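PDB 6N2C: tapirin from Caldicellulosiruptor hydrothermalis, which binds cellulose, probably through its C-terminal beta-helix domain, which carries a zinc ion, and probably serves in attaching the thermophilic bacterium to cellulose. Local coordinates for residues N320-L328 with N343-V351. Numbering follows the deposited sequence.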
loop_
_atom_site.group_PDB
_atom_site.type_symbol
_atom_site.label_atom_id
_atom_site.label_comp_id
_atom_site.label_asym_id
_atom_site.label_seq_id
_atom_site.Cartn_x
_atom_site.Cartn_y
_atom_site.Cartn_z
ATOM N N ASN A 320 2.726 -15.745 -0.899
ATOM C CA ASN A 320 3.928 -16.557 -0.586
ATOM C C ASN A 320 4.379 -16.197 0.784
ATOM O O ASN A 320 4.757 -15.040 1.041
ATOM C CB ASN A 320 5.038 -16.247 -1.600
ATOM C CG ASN A 320 4.725 -16.750 -2.940
ATOM O OD1 ASN A 320 4.349 -17.930 -3.061
ATOM N ND2 ASN A 320 4.798 -15.883 -3.988
ATOM N N ILE A 321 4.296 -17.119 1.721
ATOM C CA ILE A 321 4.855 -16.917 3.063
ATOM C C ILE A 321 6.042 -17.933 3.239
ATOM O O ILE A 321 5.788 -19.117 3.428
ATOM C CB ILE A 321 3.842 -17.098 4.178
ATOM C CG1 ILE A 321 2.544 -16.328 3.898
ATOM C CG2 ILE A 321 4.466 -16.703 5.507
ATOM C CD1 ILE A 321 1.426 -16.652 4.862
ATOM N N TRP A 322 7.278 -17.449 3.104
ATOM C CA TRP A 322 8.485 -18.299 3.176
ATOM C C TRP A 322 9.387 -17.921 4.351
ATOM O O TRP A 322 10.443 -18.518 4.546
ATOM C CB TRP A 322 9.253 -18.286 1.840
ATOM C CG TRP A 322 8.504 -18.685 0.611
ATOM C CD1 TRP A 322 7.161 -18.846 0.437
ATOM C CD2 TRP A 322 9.080 -18.887 -0.656
ATOM N NE1 TRP A 322 6.891 -19.185 -0.845
ATOM C CE2 TRP A 322 8.077 -19.216 -1.524
ATOM C CE3 TRP A 322 10.391 -18.871 -1.118
ATOM C CZ2 TRP A 322 8.318 -19.464 -2.882
ATOM C CZ3 TRP A 322 10.629 -19.105 -2.428
ATOM C CH2 TRP A 322 9.606 -19.411 -3.303
ATOM N N THR A 323 8.917 -16.993 5.207
ATOM C CA THR A 323 9.563 -16.584 6.393
ATOM C C THR A 323 8.544 -16.060 7.390
ATOM O O THR A 323 7.331 -16.077 7.061
ATOM C CB THR A 323 10.680 -15.567 6.040
ATOM O OG1 THR A 323 11.542 -15.476 7.184
ATOM C CG2 THR A 323 10.059 -14.160 5.672
ATOM N N ASP A 324 8.948 -15.627 8.576
ATOM C CA ASP A 324 8.031 -15.119 9.579
ATOM C C ASP A 324 7.690 -13.686 9.207
ATOM O O ASP A 324 8.614 -12.965 8.845
ATOM C CB ASP A 324 8.588 -15.220 10.997
ATOM C CG ASP A 324 9.968 -14.555 11.186
ATOM O OD1 ASP A 324 10.921 -14.717 10.359
ATOM O OD2 ASP A 324 10.081 -13.827 12.157
ATOM N N LYS A 325 6.433 -13.227 9.282
ATOM C CA LYS A 325 5.191 -13.980 9.447
ATOM C C LYS A 325 3.987 -13.134 8.943
ATOM O O LYS A 325 4.121 -11.974 8.561
ATOM C CB LYS A 325 4.936 -14.381 10.899
ATOM C CG LYS A 325 4.840 -13.242 11.909
ATOM C CD LYS A 325 4.773 -13.818 13.331
ATOM C CE LYS A 325 4.919 -12.786 14.452
ATOM N NZ LYS A 325 4.637 -13.378 15.792
ATOM N N MET A 326 2.848 -13.776 8.900
ATOM C CA MET A 326 1.542 -13.094 8.657
ATOM C C MET A 326 0.672 -13.425 9.870
ATOM O O MET A 326 0.704 -14.603 10.298
ATOM C CB MET A 326 0.864 -13.610 7.461
ATOM C CG MET A 326 -0.477 -12.930 7.220
ATOM S SD MET A 326 -1.142 -13.426 5.618
ATOM C CE MET A 326 -0.680 -12.130 4.624
ATOM N N VAL A 327 0.019 -12.418 10.458
ATOM C CA VAL A 327 -0.997 -12.595 11.500
ATOM C C VAL A 327 -2.400 -12.161 11.033
ATOM O O VAL A 327 -2.531 -11.033 10.514
ATOM C CB VAL A 327 -0.616 -11.797 12.749
ATOM C CG1 VAL A 327 -1.739 -11.773 13.800
ATOM C CG2 VAL A 327 0.671 -12.417 13.384
ATOM N N LEU A 328 -3.394 -13.055 11.162
ATOM C CA LEU A 328 -4.825 -12.725 10.903
ATOM C C LEU A 328 -5.451 -12.392 12.241
ATOM O O LEU A 328 -5.538 -13.248 13.120
ATOM C CB LEU A 328 -5.533 -13.850 10.198
ATOM C CG LEU A 328 -4.888 -14.397 8.942
ATOM C CD1 LEU A 328 -5.749 -15.441 8.345
ATOM C CD2 LEU A 328 -4.531 -13.301 7.947
ATOM N N ASN A 343 9.714 -23.144 3.496
ATOM C CA ASN A 343 10.838 -22.721 4.396
ATOM C C ASN A 343 10.319 -22.401 5.775
ATOM O O ASN A 343 9.663 -23.200 6.385
ATOM C CB ASN A 343 11.609 -21.577 3.704
ATOM C CG ASN A 343 12.140 -21.991 2.339
ATOM O OD1 ASN A 343 12.344 -23.172 2.104
ATOM N ND2 ASN A 343 12.337 -21.049 1.440
ATOM N N ASP A 344 10.643 -21.219 6.328
ATOM C CA ASP A 344 10.252 -20.798 7.638
ATOM C C ASP A 344 8.887 -19.992 7.689
ATOM O O ASP A 344 8.542 -19.314 8.704
ATOM C CB ASP A 344 11.342 -19.879 8.214
ATOM C CG ASP A 344 12.632 -20.680 8.624
ATOM O OD1 ASP A 344 12.473 -21.851 9.000
ATOM O OD2 ASP A 344 13.760 -20.100 8.534
ATOM N N GLY A 345 8.121 -20.153 6.633
ATOM C CA GLY A 345 6.862 -19.418 6.587
ATOM C C GLY A 345 5.989 -19.725 7.753
ATOM O O GLY A 345 5.813 -20.893 8.114
ATOM N N ILE A 346 5.418 -18.701 8.382
ATOM C CA ILE A 346 4.466 -18.856 9.455
ATOM C C ILE A 346 3.165 -18.000 9.132
ATOM O O ILE A 346 3.279 -16.796 8.871
ATOM C CB ILE A 346 4.999 -18.320 10.772
ATOM C CG1 ILE A 346 6.253 -19.100 11.164
ATOM C CG2 ILE A 346 3.926 -18.455 11.860
ATOM C CD1 ILE A 346 6.910 -18.578 12.429
ATOM N N LEU A 347 2.024 -18.648 9.200
ATOM C CA LEU A 347 0.667 -17.990 9.191
ATOM C C LEU A 347 0.046 -18.293 10.535
ATOM O O LEU A 347 -0.226 -19.479 10.863
ATOM C CB LEU A 347 -0.249 -18.562 8.117
ATOM C CG LEU A 347 -1.700 -18.025 8.008
ATOM C CD1 LEU A 347 -1.672 -16.511 7.852
ATOM C CD2 LEU A 347 -2.472 -18.738 6.950
ATOM N N SER A 348 -0.211 -17.244 11.290
ATOM C CA SER A 348 -0.862 -17.286 12.574
ATOM C C SER A 348 -2.190 -16.562 12.529
ATOM O O SER A 348 -2.277 -15.469 11.946
ATOM C CB SER A 348 0.062 -16.599 13.565
ATOM O OG SER A 348 -0.420 -16.619 14.867
ATOM N N ALA A 349 -3.228 -17.114 13.153
ATOM C CA ALA A 349 -4.572 -16.579 13.041
ATOM C C ALA A 349 -5.351 -16.699 14.308
ATOM O O ALA A 349 -5.295 -17.732 15.006
ATOM C CB ALA A 349 -5.328 -17.223 11.896
ATOM N N ASP A 350 -6.105 -15.663 14.603
ATOM C CA ASP A 350 -6.874 -15.592 15.845
ATOM C C ASP A 350 -8.273 -16.084 15.649
ATOM O O ASP A 350 -8.655 -16.603 14.585
ATOM C CB ASP A 350 -6.846 -14.133 16.379
ATOM C CG ASP A 350 -5.453 -13.620 16.707
ATOM O OD1 ASP A 350 -4.511 -14.389 17.016
ATOM O OD2 ASP A 350 -5.290 -12.384 16.644
ATOM N N VAL A 351 -9.061 -16.001 16.716
ATOM C CA VAL A 351 -10.477 -16.434 16.691
ATOM C C VAL A 351 -11.326 -15.928 15.515
ATOM O O VAL A 351 -11.241 -14.778 15.132
ATOM C CB VAL A 351 -11.183 -16.060 18.035
ATOM C CG1 VAL A 351 -11.174 -14.537 18.264
ATOM C CG2 VAL A 351 -12.602 -16.591 18.109
HETATM O O HOH W 1 13.979 -17.578 8.177
#
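L347 and M326 show how successive coils of a parallel beta-helix set their inward side chains one above the next. The two side chains lie alongside each other and point the same way into the buried interior, CG of each anti to its backbone nitrogen (chi1 178° and 179°), and L347 CD1 sits 3.8 Å from M326 CG and equally near its sulfur. The same methyl reaches L328 CG at 4.0 Å, the two leucines meeting at a slant, while I321 comes in at about a right angle and sets its CD1 against L347 CB. Farther along, L328 CB rests 3.8 Å from A349 CB. V327 and S348 occupy the other face of the pairing.

Between the faces runs a regular parallel pattern: M326 N donates to I346 O, S348 N to M326 O at 3.0 Å and almost straight (177°), L328 N to S348 O, and D350 N to L328 O. At the turn, where a cis peptide bond precedes K325, G345 CA makes CA-H...O contacts to I321 O and T323 O, each at 3.4 Å. N343 ND2 approaches W322 CE3 at 3.9 Å, its amide nearly perpendicular to the indole, which also makes cation-pi contacts with R301 and R342.

Within its parallel sheet, strand 326-328 lies between 346-349 and 307-310, while M326 also touches strand 297-300 of the adjoining sheet.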